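Local structure of fatty acid amide hydrolase (Candida albicans, 6KVR) at residues Pro272-Ile277 against Gly547-Asp552; Met329-Val334 against Phe551-Leu556; Ser278-Val283 against Glu321-Ser326; Pro261-Gly266 against Thr494-Thr499. The protein probably hydrolyses monocarboxylic acid amides to the carboxylate and ammonium, as a member of the amidase signature family. All coordinates share one frame; numbering follows the deposited sequence.

Interaction 1. Residues Pro272-Ile277 against Gly547-Asp552; sequences PTTKRI and GKRYFD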
loop_
_atom_site.group_PDB
_atom_site.type_symbol
_atom_site.label_atom_id
_atom_site.label_comp_id
_atom_site.label_asym_id
_atom_site.label_seq_id
_atom_site.Cartn_x
_atom_site.Cartn_y
_atom_site.Cartn_z
ATOM N N PRO A 272 -11.258 -7.974 -3.912
ATOM C CA PRO A 272 -10.297 -8.183 -2.821
ATOM C C PRO A 272 -9.685 -6.872 -2.336
ATOM O O PRO A 272 -9.798 -5.817 -2.978
ATOM C CB PRO A 272 -9.239 -9.102 -3.437
ATOM C CG PRO A 272 -9.455 -9.052 -4.925
ATOM C CD PRO A 272 -10.762 -8.415 -5.224
ATOM N N THR A 273 -9.077 -6.948 -1.149
ATOM C CA THR A 273 -8.276 -5.835 -0.650
ATOM C C THR A 273 -7.197 -5.507 -1.667
ATOM O O THR A 273 -6.658 -6.406 -2.324
ATOM C CB THR A 273 -7.607 -6.182 0.695
ATOM O OG1 THR A 273 -8.496 -6.934 1.524
ATOM C CG2 THR A 273 -7.218 -4.894 1.443
ATOM N N THR A 274 -6.862 -4.222 -1.790
ATOM C CA THR A 274 -5.864 -3.835 -2.782
ATOM C C THR A 274 -4.540 -4.542 -2.527
ATOM O O THR A 274 -4.203 -4.901 -1.392
ATOM C CB THR A 274 -5.627 -2.324 -2.791
ATOM O OG1 THR A 274 -5.275 -1.888 -1.471
ATOM C CG2 THR A 274 -6.873 -1.563 -3.277
ATOM N N LYS A 275 -3.798 -4.749 -3.615
ATOM C CA LYS A 275 -2.410 -5.200 -3.632
ATOM C C LYS A 275 -2.248 -6.681 -3.320
ATOM O O LYS A 275 -1.160 -7.118 -2.981
ATOM C CB LYS A 275 -1.534 -4.354 -2.703
ATOM C CG LYS A 275 -1.651 -2.848 -2.992
ATOM C CD LYS A 275 -1.756 -2.033 -1.705
ATOM C CE LYS A 275 -0.410 -1.367 -1.321
ATOM N NZ LYS A 275 -0.287 -0.965 0.134
ATOM N N ARG A 276 -3.298 -7.483 -3.457
ATOM C CA ARG A 276 -3.140 -8.926 -3.417
ATOM C C ARG A 276 -3.083 -9.526 -4.821
ATOM O O ARG A 276 -2.233 -10.378 -5.098
ATOM C CB ARG A 276 -4.287 -9.554 -2.610
ATOM C CG ARG A 276 -4.417 -9.021 -1.192
ATOM C CD ARG A 276 -5.252 -9.942 -0.289
ATOM N NE ARG A 276 -4.500 -11.090 0.210
ATOM C CZ ARG A 276 -4.895 -11.886 1.199
ATOM N NH1 ARG A 276 -6.010 -11.654 1.871
ATOM N NH2 ARG A 276 -4.155 -12.952 1.511
ATOM N N ILE A 277 -3.950 -9.062 -5.718
ATOM C CA ILE A 277 -4.002 -9.505 -7.103
ATOM C C ILE A 277 -3.429 -8.380 -7.963
ATOM O O ILE A 277 -3.764 -7.209 -7.757
ATOM C CB ILE A 277 -5.450 -9.874 -7.506
ATOM C CG1 ILE A 277 -5.840 -11.224 -6.888
ATOM C CG2 ILE A 277 -5.592 -10.038 -8.986
ATOM C CD1 ILE A 277 -6.143 -11.182 -5.440
ATOM N N GLY A 547 -15.683 -7.359 4.726
ATOM C CA GLY A 547 -14.895 -7.643 5.901
ATOM C C GLY A 547 -13.818 -6.598 6.141
ATOM O O GLY A 547 -13.636 -5.664 5.366
ATOM N N LYS A 548 -13.106 -6.769 7.260
ATOM C CA LYS A 548 -11.986 -5.889 7.556
ATOM C C LYS A 548 -10.861 -6.088 6.535
ATOM O O LYS A 548 -10.753 -7.129 5.879
ATOM C CB LYS A 548 -11.463 -6.133 8.977
ATOM C CG LYS A 548 -12.305 -5.494 10.081
ATOM C CD LYS A 548 -12.079 -6.171 11.431
ATOM C CE LYS A 548 -11.801 -7.657 11.246
ATOM N NZ LYS A 548 -11.829 -8.410 12.534
ATOM N N ARG A 549 -10.007 -5.068 6.419
ATOM C CA ARG A 549 -8.973 -5.054 5.385
ATOM C C ARG A 549 -8.025 -6.235 5.534
ATOM O O ARG A 549 -7.516 -6.503 6.629
ATOM C CB ARG A 549 -8.180 -3.742 5.451
ATOM C CG ARG A 549 -8.976 -2.518 5.063
ATOM C CD ARG A 549 -8.061 -1.309 4.943
ATOM N NE ARG A 549 -7.383 -1.266 3.654
ATOM C CZ ARG A 549 -6.141 -0.828 3.483
ATOM N NH1 ARG A 549 -5.411 -0.399 4.504
ATOM N NH2 ARG A 549 -5.622 -0.806 2.258
ATOM N N TYR A 550 -7.787 -6.926 4.420
ATOM C CA TYR A 550 -6.898 -8.084 4.296
ATOM C C TYR A 550 -7.438 -9.329 4.983
ATOM O O TYR A 550 -6.706 -10.305 5.159
ATOM C CB TYR A 550 -5.476 -7.760 4.778
ATOM C CG TYR A 550 -4.877 -6.741 3.853
ATOM C CD1 TYR A 550 -4.445 -7.108 2.581
ATOM C CD2 TYR A 550 -4.827 -5.398 4.209
ATOM C CE1 TYR A 550 -3.936 -6.175 1.705
ATOM C CE2 TYR A 550 -4.322 -4.450 3.337
ATOM C CZ TYR A 550 -3.882 -4.843 2.089
ATOM O OH TYR A 550 -3.390 -3.893 1.223
ATOM N N PHE A 551 -8.716 -9.328 5.349
ATOM C CA PHE A 551 -9.384 -10.534 5.838
ATOM C C PHE A 551 -10.277 -11.148 4.766
ATOM O O PHE A 551 -11.362 -11.656 5.064
ATOM C CB PHE A 551 -10.174 -10.219 7.105
ATOM C CG PHE A 551 -9.304 -10.011 8.330
ATOM C CD1 PHE A 551 -8.531 -8.857 8.466
ATOM C CD2 PHE A 551 -9.248 -10.972 9.340
ATOM C CE1 PHE A 551 -7.725 -8.657 9.593
ATOM C CE2 PHE A 551 -8.445 -10.773 10.476
ATOM C CZ PHE A 551 -7.683 -9.615 10.601
ATOM N N ASP A 552 -9.829 -11.083 3.501
ATOM C CA ASP A 552 -10.554 -11.668 2.369
ATOM C C ASP A 552 -10.926 -13.128 2.608
ATOM O O ASP A 552 -11.989 -13.591 2.169
ATOM C CB ASP A 552 -9.703 -11.584 1.095
ATOM C CG ASP A 552 -9.079 -10.215 0.883
ATOM O OD1 ASP A 552 -8.306 -9.729 1.739
ATOM O OD2 ASP A 552 -9.359 -9.634 -0.172
#

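Interaction 2. Residues Met329-Val334 against Phe551-Leu556; sequences MPWRDV and FDEEVL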
loop_
_atom_site.group_PDB
_atom_site.type_symbol
_atom_site.label_atom_id
_atom_site.label_comp_id
_atom_site.label_asym_id
_atom_site.label_seq_id
_atom_site.Cartn_x
_atom_site.Cartn_y
_atom_site.Cartn_z
HETATM N N MSE A 329 1.599 -11.796 0.977
HETATM C CA MSE A 329 0.869 -12.219 2.150
HETATM C C MSE A 329 0.044 -13.443 1.765
HETATM O O MSE A 329 -0.826 -13.387 0.887
HETATM C CB MSE A 329 0.061 -11.053 2.720
HETATM C CG MSE A 329 -1.307 -10.729 2.174
HETATM SE SE MSE A 329 -2.378 -10.064 3.686
HETATM C CE MSE A 329 -1.178 -8.633 4.344
ATOM N N PRO A 330 0.398 -14.568 2.378
ATOM C CA PRO A 330 -0.184 -15.856 1.978
ATOM C C PRO A 330 -1.696 -15.849 2.092
ATOM O O PRO A 330 -2.269 -15.198 2.966
ATOM C CB PRO A 330 0.431 -16.847 2.975
ATOM C CG PRO A 330 1.705 -16.160 3.460
ATOM C CD PRO A 330 1.401 -14.695 3.449
ATOM N N TRP A 331 -2.343 -16.590 1.191
ATOM C CA TRP A 331 -3.772 -16.857 1.307
ATOM C C TRP A 331 -3.952 -17.911 2.397
ATOM O O TRP A 331 -3.588 -19.078 2.208
ATOM C CB TRP A 331 -4.336 -17.318 -0.035
ATOM C CG TRP A 331 -5.808 -17.591 -0.005
ATOM C CD1 TRP A 331 -6.411 -18.810 0.128
ATOM C CD2 TRP A 331 -6.869 -16.623 -0.099
ATOM N NE1 TRP A 331 -7.778 -18.661 0.119
ATOM C CE2 TRP A 331 -8.085 -17.330 -0.014
ATOM C CE3 TRP A 331 -6.908 -15.229 -0.233
ATOM C CZ2 TRP A 331 -9.329 -16.692 -0.069
ATOM C CZ3 TRP A 331 -8.144 -14.593 -0.283
ATOM C CH2 TRP A 331 -9.338 -15.327 -0.202
ATOM N N ARG A 332 -4.489 -17.496 3.545
ATOM C CA ARG A 332 -4.578 -18.361 4.713
ATOM C C ARG A 332 -5.686 -19.406 4.567
ATOM O O ARG A 332 -6.686 -19.206 3.874
ATOM C CB ARG A 332 -4.818 -17.534 5.976
ATOM C CG ARG A 332 -3.561 -16.824 6.490
ATOM C CD ARG A 332 -3.909 -15.785 7.530
ATOM N NE ARG A 332 -4.804 -14.757 7.008
ATOM C CZ ARG A 332 -6.091 -14.664 7.317
ATOM N NH1 ARG A 332 -6.682 -15.565 8.082
ATOM N NH2 ARG A 332 -6.799 -13.639 6.845
ATOM N N ASP A 333 -5.500 -20.524 5.259
ATOM C CA ASP A 333 -6.477 -21.600 5.294
ATOM C C ASP A 333 -7.425 -21.346 6.460
ATOM O O ASP A 333 -6.994 -21.288 7.614
ATOM C CB ASP A 333 -5.778 -22.946 5.436
ATOM C CG ASP A 333 -6.415 -24.012 4.579
ATOM O OD1 ASP A 333 -7.649 -24.205 4.659
ATOM O OD2 ASP A 333 -5.672 -24.633 3.789
ATOM N N VAL A 334 -8.704 -21.169 6.152
ATOM C CA VAL A 334 -9.701 -20.723 7.116
ATOM C C VAL A 334 -10.897 -21.661 7.035
ATOM O O VAL A 334 -11.328 -22.030 5.936
ATOM C CB VAL A 334 -10.117 -19.261 6.835
ATOM C CG1 VAL A 334 -11.483 -18.955 7.424
ATOM C CG2 VAL A 334 -9.056 -18.292 7.360
ATOM N N PHE A 551 -8.716 -9.328 5.349
ATOM C CA PHE A 551 -9.384 -10.534 5.838
ATOM C C PHE A 551 -10.277 -11.148 4.766
ATOM O O PHE A 551 -11.362 -11.656 5.064
ATOM C CB PHE A 551 -10.174 -10.219 7.105
ATOM C CG PHE A 551 -9.304 -10.011 8.330
ATOM C CD1 PHE A 551 -8.531 -8.857 8.466
ATOM C CD2 PHE A 551 -9.248 -10.972 9.340
ATOM C CE1 PHE A 551 -7.725 -8.657 9.593
ATOM C CE2 PHE A 551 -8.445 -10.773 10.476
ATOM C CZ PHE A 551 -7.683 -9.615 10.601
ATOM N N ASP A 552 -9.829 -11.083 3.501
ATOM C CA ASP A 552 -10.554 -11.668 2.369
ATOM C C ASP A 552 -10.926 -13.128 2.608
ATOM O O ASP A 552 -11.989 -13.591 2.169
ATOM C CB ASP A 552 -9.703 -11.584 1.095
ATOM C CG ASP A 552 -9.079 -10.215 0.883
ATOM O OD1 ASP A 552 -8.306 -9.729 1.739
ATOM O OD2 ASP A 552 -9.359 -9.634 -0.172
ATOM N N GLU A 553 -10.024 -13.881 3.237
ATOM C CA GLU A 553 -10.251 -15.308 3.435
ATOM C C GLU A 553 -11.495 -15.544 4.278
ATOM O O GLU A 553 -12.343 -16.372 3.933
ATOM C CB GLU A 553 -9.014 -15.944 4.082
ATOM C CG GLU A 553 -7.772 -15.915 3.176
ATOM C CD GLU A 553 -6.851 -14.711 3.453
ATOM O OE1 GLU A 553 -7.348 -13.610 3.811
ATOM O OE2 GLU A 553 -5.615 -14.871 3.324
ATOM N N GLU A 554 -11.644 -14.781 5.362
ATOM C CA GLU A 554 -12.839 -14.887 6.195
ATOM C C GLU A 554 -14.094 -14.467 5.434
ATOM O O GLU A 554 -15.173 -15.034 5.658
ATOM C CB GLU A 554 -12.685 -14.029 7.456
ATOM C CG GLU A 554 -11.818 -14.649 8.545
ATOM C CD GLU A 554 -10.329 -14.425 8.300
ATOM O OE1 GLU A 554 -9.497 -14.872 9.131
ATOM O OE2 GLU A 554 -9.991 -13.794 7.265
ATOM N N VAL A 555 -13.978 -13.472 4.546
ATOM C CA VAL A 555 -15.137 -13.030 3.776
ATOM C C VAL A 555 -15.692 -14.189 2.966
ATOM O O VAL A 555 -16.891 -14.479 3.011
ATOM C CB VAL A 555 -14.783 -11.840 2.867
ATOM C CG1 VAL A 555 -15.933 -11.577 1.899
ATOM C CG2 VAL A 555 -14.463 -10.574 3.693
ATOM N N LEU A 556 -14.818 -14.883 2.225
ATOM C CA LEU A 556 -15.264 -15.994 1.388
ATOM C C LEU A 556 -15.764 -17.158 2.231
ATOM O O LEU A 556 -16.733 -17.830 1.856
ATOM C CB LEU A 556 -14.132 -16.452 0.468
ATOM C CG LEU A 556 -13.772 -15.435 -0.623
ATOM C CD1 LEU A 556 -12.856 -16.010 -1.716
ATOM C CD2 LEU A 556 -15.036 -14.864 -1.227
#

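Interaction 3. Residues Ser278-Val283 against Glu321-Ser326; sequences SVKGGV and ESDSTS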
loop_
_atom_site.group_PDB
_atom_site.type_symbol
_atom_site.label_atom_id
_atom_site.label_comp_id
_atom_site.label_asym_id
_atom_site.label_seq_id
_atom_site.Cartn_x
_atom_site.Cartn_y
_atom_site.Cartn_z
ATOM N N SER A 278 -2.548 -8.724 -8.902
ATOM C CA SER A 278 -1.921 -7.702 -9.741
ATOM C C SER A 278 -2.885 -7.078 -10.754
ATOM O O SER A 278 -3.692 -7.771 -11.387
ATOM C CB SER A 278 -0.737 -8.294 -10.498
ATOM O OG SER A 278 -0.127 -7.293 -11.299
ATOM N N VAL A 279 -2.778 -5.754 -10.922
ATOM C CA VAL A 279 -3.421 -5.047 -12.028
ATOM C C VAL A 279 -2.406 -4.590 -13.067
ATOM O O VAL A 279 -2.767 -3.869 -13.997
ATOM C CB VAL A 279 -4.269 -3.852 -11.549
ATOM C CG1 VAL A 279 -5.397 -4.317 -10.628
ATOM C CG2 VAL A 279 -3.399 -2.817 -10.851
ATOM N N LYS A 280 -1.147 -5.001 -12.938
ATOM C CA LYS A 280 -0.117 -4.586 -13.884
ATOM C C LYS A 280 -0.362 -5.160 -15.284
ATOM O O LYS A 280 -0.607 -6.358 -15.447
ATOM C CB LYS A 280 1.262 -5.013 -13.364
ATOM C CG LYS A 280 2.401 -4.659 -14.295
ATOM C CD LYS A 280 3.747 -5.136 -13.760
ATOM C CE LYS A 280 4.843 -4.985 -14.815
ATOM N NZ LYS A 280 6.140 -5.359 -14.192
ATOM N N GLY A 281 -0.283 -4.304 -16.300
ATOM C CA GLY A 281 -0.333 -4.765 -17.675
ATOM C C GLY A 281 -1.708 -4.701 -18.317
ATOM O O GLY A 281 -2.337 -5.732 -18.554
ATOM N N GLY A 282 -2.185 -3.495 -18.592
ATOM C CA GLY A 282 -3.484 -3.302 -19.209
ATOM C C GLY A 282 -3.628 -1.861 -19.649
ATOM O O GLY A 282 -2.702 -1.054 -19.517
ATOM N N VAL A 283 -4.805 -1.546 -20.183
ATOM C CA VAL A 283 -5.117 -0.210 -20.683
ATOM C C VAL A 283 -6.218 0.393 -19.818
ATOM O O VAL A 283 -7.263 -0.239 -19.592
ATOM C CB VAL A 283 -5.545 -0.243 -22.166
ATOM C CG1 VAL A 283 -6.109 1.107 -22.585
ATOM C CG2 VAL A 283 -4.374 -0.593 -23.037
ATOM N N GLU A 321 6.515 -11.945 -7.316
ATOM C CA GLU A 321 7.734 -12.286 -8.041
ATOM C C GLU A 321 7.845 -11.579 -9.391
ATOM O O GLU A 321 8.952 -11.482 -9.933
ATOM C CB GLU A 321 7.819 -13.802 -8.208
ATOM C CG GLU A 321 8.257 -14.489 -6.922
ATOM C CD GLU A 321 8.573 -15.970 -7.088
ATOM O OE1 GLU A 321 8.459 -16.500 -8.214
ATOM O OE2 GLU A 321 8.934 -16.603 -6.073
ATOM N N SER A 322 6.738 -11.077 -9.949
ATOM C CA SER A 322 6.806 -10.312 -11.190
ATOM C C SER A 322 6.149 -8.938 -11.109
ATOM O O SER A 322 6.304 -8.146 -12.046
ATOM C CB SER A 322 6.182 -11.106 -12.359
ATOM O OG SER A 322 5.053 -11.863 -11.962
ATOM N N ASP A 323 5.448 -8.626 -10.024
ATOM C CA ASP A 323 4.817 -7.328 -9.811
ATOM C C ASP A 323 5.182 -6.887 -8.405
ATOM O O ASP A 323 4.698 -7.461 -7.418
ATOM C CB ASP A 323 3.301 -7.413 -9.997
ATOM C CG ASP A 323 2.564 -6.141 -9.574
ATOM O OD1 ASP A 323 3.205 -5.086 -9.322
ATOM O OD2 ASP A 323 1.306 -6.203 -9.515
ATOM N N SER A 324 6.038 -5.865 -8.323
ATOM C CA SER A 324 6.578 -5.429 -7.042
ATOM C C SER A 324 5.496 -4.859 -6.127
ATOM O O SER A 324 5.647 -4.897 -4.902
ATOM C CB SER A 324 7.671 -4.390 -7.287
ATOM O OG SER A 324 8.293 -4.061 -6.062
ATOM N N THR A 325 4.407 -4.323 -6.700
ATOM C CA THR A 325 3.290 -3.805 -5.909
ATOM C C THR A 325 2.543 -4.915 -5.172
ATOM O O THR A 325 1.927 -4.662 -4.125
ATOM C CB THR A 325 2.316 -3.061 -6.829
ATOM O OG1 THR A 325 3.010 -2.016 -7.519
ATOM C CG2 THR A 325 1.155 -2.459 -6.040
ATOM N N SER A 326 2.567 -6.139 -5.696
ATOM C CA SER A 326 1.776 -7.203 -5.096
ATOM C C SER A 326 2.403 -7.680 -3.790
ATOM O O SER A 326 3.613 -7.913 -3.717
ATOM C CB SER A 326 1.632 -8.362 -6.077
ATOM O OG SER A 326 0.737 -8.007 -7.118
HETATM O O HOH W 1 -0.681 -4.281 -9.467
HETATM O O HOH W 2 6.281 -8.541 -15.015
#

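Interaction 4. Residues Pro261-Gly266 against Thr494-Thr499; sequences PAAYSG and TLSFQT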
loop_
_atom_site.group_PDB
_atom_site.type_symbol
_atom_site.label_atom_id
_atom_site.label_comp_id
_atom_site.label_asym_id
_atom_site.label_seq_id
_atom_site.Cartn_x
_atom_site.Cartn_y
_atom_site.Cartn_z
ATOM N N PRO A 261 -21.710 -5.904 -11.759
ATOM C CA PRO A 261 -22.095 -6.885 -12.790
ATOM C C PRO A 261 -22.443 -8.246 -12.211
ATOM O O PRO A 261 -23.389 -8.893 -12.686
ATOM C CB PRO A 261 -20.862 -6.966 -13.701
ATOM C CG PRO A 261 -20.024 -5.767 -13.358
ATOM C CD PRO A 261 -20.343 -5.374 -11.976
ATOM N N ALA A 262 -21.694 -8.705 -11.204
ATOM C CA ALA A 262 -22.039 -9.963 -10.551
ATOM C C ALA A 262 -23.458 -9.910 -9.999
ATOM O O ALA A 262 -24.295 -10.761 -10.320
ATOM C CB ALA A 262 -21.036 -10.281 -9.442
ATOM N N ALA A 263 -23.751 -8.889 -9.193
ATOM C CA ALA A 263 -25.067 -8.779 -8.577
ATOM C C ALA A 263 -26.160 -8.590 -9.621
ATOM O O ALA A 263 -27.241 -9.177 -9.500
ATOM C CB ALA A 263 -25.078 -7.627 -7.571
ATOM N N TYR A 264 -25.901 -7.768 -10.647
ATOM C CA TYR A 264 -26.903 -7.515 -11.677
ATOM C C TYR A 264 -27.215 -8.785 -12.458
ATOM O O TYR A 264 -28.373 -9.036 -12.807
ATOM C CB TYR A 264 -26.431 -6.441 -12.664
ATOM C CG TYR A 264 -26.236 -5.030 -12.145
ATOM C CD1 TYR A 264 -26.515 -4.692 -10.831
ATOM C CD2 TYR A 264 -25.765 -4.028 -12.991
ATOM C CE1 TYR A 264 -26.327 -3.400 -10.366
ATOM C CE2 TYR A 264 -25.560 -2.734 -12.543
ATOM C CZ TYR A 264 -25.849 -2.430 -11.221
ATOM O OH TYR A 264 -25.669 -1.147 -10.753
ATOM N N SER A 265 -26.192 -9.593 -12.749
ATOM C CA SER A 265 -26.284 -10.620 -13.772
ATOM C C SER A 265 -26.444 -12.023 -13.217
ATOM O O SER A 265 -26.415 -12.978 -13.994
ATOM C CB SER A 265 -25.042 -10.587 -14.670
ATOM O OG SER A 265 -24.981 -9.398 -15.436
ATOM N N GLY A 266 -26.562 -12.181 -11.904
ATOM C CA GLY A 266 -26.845 -13.483 -11.338
ATOM C C GLY A 266 -25.660 -14.369 -11.009
ATOM O O GLY A 266 -25.793 -15.597 -11.090
ATOM N N THR A 494 -14.829 -7.152 -0.281
ATOM C CA THR A 494 -16.282 -7.207 -0.358
ATOM C C THR A 494 -16.716 -8.284 -1.340
ATOM O O THR A 494 -16.356 -8.250 -2.526
ATOM C CB THR A 494 -16.854 -5.843 -0.767
ATOM O OG1 THR A 494 -16.427 -4.853 0.172
ATOM C CG2 THR A 494 -18.399 -5.880 -0.811
ATOM N N LEU A 495 -17.519 -9.220 -0.851
ATOM C CA LEU A 495 -18.108 -10.261 -1.682
ATOM C C LEU A 495 -19.487 -9.815 -2.144
ATOM O O LEU A 495 -20.327 -9.423 -1.327
ATOM C CB LEU A 495 -18.206 -11.574 -0.901
ATOM C CG LEU A 495 -19.066 -12.716 -1.456
ATOM C CD1 LEU A 495 -18.432 -13.310 -2.695
ATOM C CD2 LEU A 495 -19.259 -13.807 -0.395
ATOM N N SER A 496 -19.714 -9.861 -3.449
ATOM C CA SER A 496 -21.054 -9.718 -4.011
ATOM C C SER A 496 -21.599 -11.120 -4.265
ATOM O O SER A 496 -20.984 -11.899 -5.004
ATOM C CB SER A 496 -21.017 -8.895 -5.299
ATOM O OG SER A 496 -22.318 -8.711 -5.833
ATOM N N PHE A 497 -22.727 -11.456 -3.631
ATOM C CA PHE A 497 -23.259 -12.817 -3.675
ATOM C C PHE A 497 -24.756 -12.821 -3.979
ATOM O O PHE A 497 -25.500 -11.975 -3.474
ATOM C CB PHE A 497 -22.983 -13.566 -2.343
ATOM C CG PHE A 497 -23.827 -13.094 -1.173
ATOM C CD1 PHE A 497 -23.408 -12.039 -0.367
ATOM C CD2 PHE A 497 -25.029 -13.723 -0.867
ATOM C CE1 PHE A 497 -24.175 -11.614 0.713
ATOM C CE2 PHE A 497 -25.807 -13.306 0.200
ATOM C CZ PHE A 497 -25.378 -12.252 0.999
ATOM N N GLN A 498 -25.193 -13.780 -4.805
ATOM C CA GLN A 498 -26.621 -13.955 -5.077
ATOM C C GLN A 498 -27.367 -14.436 -3.835
ATOM O O GLN A 498 -26.892 -15.311 -3.103
ATOM C CB GLN A 498 -26.839 -14.954 -6.212
ATOM C CG GLN A 498 -26.497 -14.407 -7.577
ATOM C CD GLN A 498 -27.175 -13.080 -7.854
ATOM O OE1 GLN A 498 -28.375 -12.919 -7.622
ATOM N NE2 GLN A 498 -26.405 -12.116 -8.356
ATOM N N THR A 499 -28.544 -13.862 -3.600
ATOM C CA THR A 499 -29.390 -14.270 -2.486
ATOM C C THR A 499 -30.330 -15.425 -2.828
ATOM O O THR A 499 -30.888 -16.031 -1.909
ATOM C CB THR A 499 -30.232 -13.088 -1.996
ATOM O OG1 THR A 499 -31.139 -12.695 -3.033
ATOM C CG2 THR A 499 -29.346 -11.921 -1.654
#

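Interaction 1. Residues Pro272-Ile277 against Gly547-Asp552
Thr273 is the knot of this buried contact, and each heavy atom of its side chain has a partner on residues 547-552. Thr273 CB lies 3.8 Å from Asp552 OD1 and equally near CD1 of Tyr550. With OG1 beside its own backbone N, CG2 is anti to that N and sits squarely over the Tyr550 ring, a CH-pi contact 3.3 Å from the ring centroid and 10° off the normal. The other branch, OG1, is held from two directions: it donates to Asp552 OD1 at 2.8 Å and accepts from the backbone N of Tyr550 at 3.0 Å. The Asp552 carboxylate completes the grip, because its OD2 takes the N-H of Thr273 on the syn lone pair at 2.9 Å. Asp552 OD1 also receives NH1 of Arg276 in a 3.0 Å salt bridge, tip to tip; the nitrogen stands well above the carboxylate plane while OD1 lies in the guanidinium plane. These donors would be expected to favour the ionised form of this buried acid. At the far end of the ring, Tyr550 OH donates to the carbonyl O of Thr274 at 2.9 Å, fixing the ring's tip. Leu327 of the second subunit packs on Tyr550. The arrangement joins two type II beta turns, Thr273-Arg276 and Lys548-Phe551, the latter leading into the N-terminus of helix 552-565.

Interaction 2. Residues Met329-Val334 against Phe551-Leu556
Trp331 lays one face of its indole against the aliphatic part of Glu553, whose CG stands 3.3 Å from the centroid of the six-membered ring, only 7° off the normal. This CH-pi contact underlies a salt-bridge network of Arg332, Glu553 and Glu554 that fastens the loop 329-334 to the first turn of helix 552-565. Trp331 reaches the helix because CG is anti to its backbone N; CZ3 meets CB of Asp552, and CH2 lies 3.9 Å from CD1 of Leu556. Indole NE1 turns elsewhere, to Glu307 on helix 303-317, so the tryptophan is clasped between two helices.

Glu553 bends at chi2 (95°), which turns its carboxylate beyond the ring centre, above the CE3 edge, toward the backbone N of Arg332. Glu553 OE2 presents its anti lone pair to the backbone N-H of Arg332 at 2.9 Å, in a nearly straight bond, and also pairs with Arg276 NH2. Val334 CG2 adds an apolar touch on CB of Glu553. The guanidinium of Arg332 lies with one face over the Glu553 carboxylate and its edge against Glu554. Two acids on successive helical residues thus share one arginine, which probably offsets their mutual repulsion. Toward Glu553 the approach is a salt bridge, Arg332 NH2 to OE1 at 3.1 Å. Toward Glu554 the grip is end-on and two-pronged, each oxygen using its syn lone pair in a hydrogen bond of the salt bridge: Arg332 NH1 meets OE1 at 3.1 Å, and Arg332 NH2 meets OE2 at 3.2 Å.

Interaction 3. Residues Ser278-Val283 against Glu321-Ser326
An ST turn at Ser278 and an Asx turn at Asp323 face each other here, joined through their own turn-forming side chains beside the interface with the second subunit. Ser278 OG, anti to its backbone N (chi1 -179°), accepts from the backbone N of Lys280 at 3.0 Å and donates to Asp323 OD2. The bond from Ser278 OG to Asp323 OD2 is short, 2.5 Å, and reaches the oxygen from 37° above the carboxylate plane. Asp323 CG is likewise anti to its backbone N, so the carboxylate extends toward the serine. The two oxygens divide the work: OD1 takes the backbone N of Thr325 at 3.0 Å, while OD2 serves the other loop. Water 1 supplies a second link there, accepting from Val279 N at 2.9 Å and donating to Asp323 OD2 at 2.8 Å.

The Lys280 chain is fully extended, its CB near the same carboxylate. Its NZ forms a salt bridge with Asp449 of the second subunit and touches water 2 only weakly; that water donates to Ser322 O at 3.0 Å. Behind the serine, Tyr313 OH binds its backbone N and Thr186 OG1 its O, tying the loop to helices 303-317 and 185-192. Pairing of the two loops thus rests on polar side-chain tips and on waters that reach backbone atoms, with the Asx turn opening a type I beta turn, Asp323-Ser326, closed by Ser326 N bonding to Asp323 O.

Interaction 4. Residues Pro261-Gly266 against Thr494-Thr499
Two polar side chains, Ser496 and Gln498, reach from strand 494-499 to the last turn of helix 259-265, and their torsions decide where each lands. Ser496 has OG anti to its backbone N (chi1 -178°), so the hydroxyl points toward the helix. There Ser496 OG lies 3.4 Å from CB of Ala263 and 4.1 Å from CB of Ala262; its hydrogen bond goes to the carbonyl O of Arg259, in the first turn of the same helix.

Gln498 starts off obliquely, with CG beside its backbone N (chi1 -74°), and a second bend at chi2 (-52°) folds the amide back toward the helix. CG and CD settle against Gly266, Gln498 CD being 3.5 Å from its CA. Gly266 is the first residue to leave the helix, with positive phi. Past the glycine, Gln498 NE2 donates to Ala263 O at 3.3 Å. The bond is fairly straight at the hydrogen and lies in the amide plane, but it meets the carbonyl from above its plane. Gln498 NE2 also lies 3.2 Å from Ala262 O and bonds to Cys267 O, so carbonyls at and just after the helix end lie close to this buried amide nitrogen.

Helix segment and strand run parallel, their axes 7.6 Å apart, the helix packing on the central mixed sheet of the amidase core. Within the sheet, strand 494-499 lies between strands 268-271 and 540-546, and on its other face Leu495 and Phe497 pack on helix 552-565, with Leu495 also meeting helix 303-317.

Interactions 1 and 2 are neighbours, their centres 9 Å apart, and share Phe551 and Asp552 at the start of helix 552-565; Arg276 links them by its salt bridge to Glu553. Interaction 3 lies about 16 Å from interaction 1 between centres, nested in the chain loop that interaction 1 closes, and it closes before interaction 2 opens. All three touch the second subunit. Interaction 4 lies deeper, about 8 Å from the chain centre, and crosses interactions 1 and 2 along the sequence; Leu495 of its strand packs on Val555 and Leu556. Helix 552-565 thus links the central sheet, at interaction 4, to the dimer-facing loops of interactions 1 and 2.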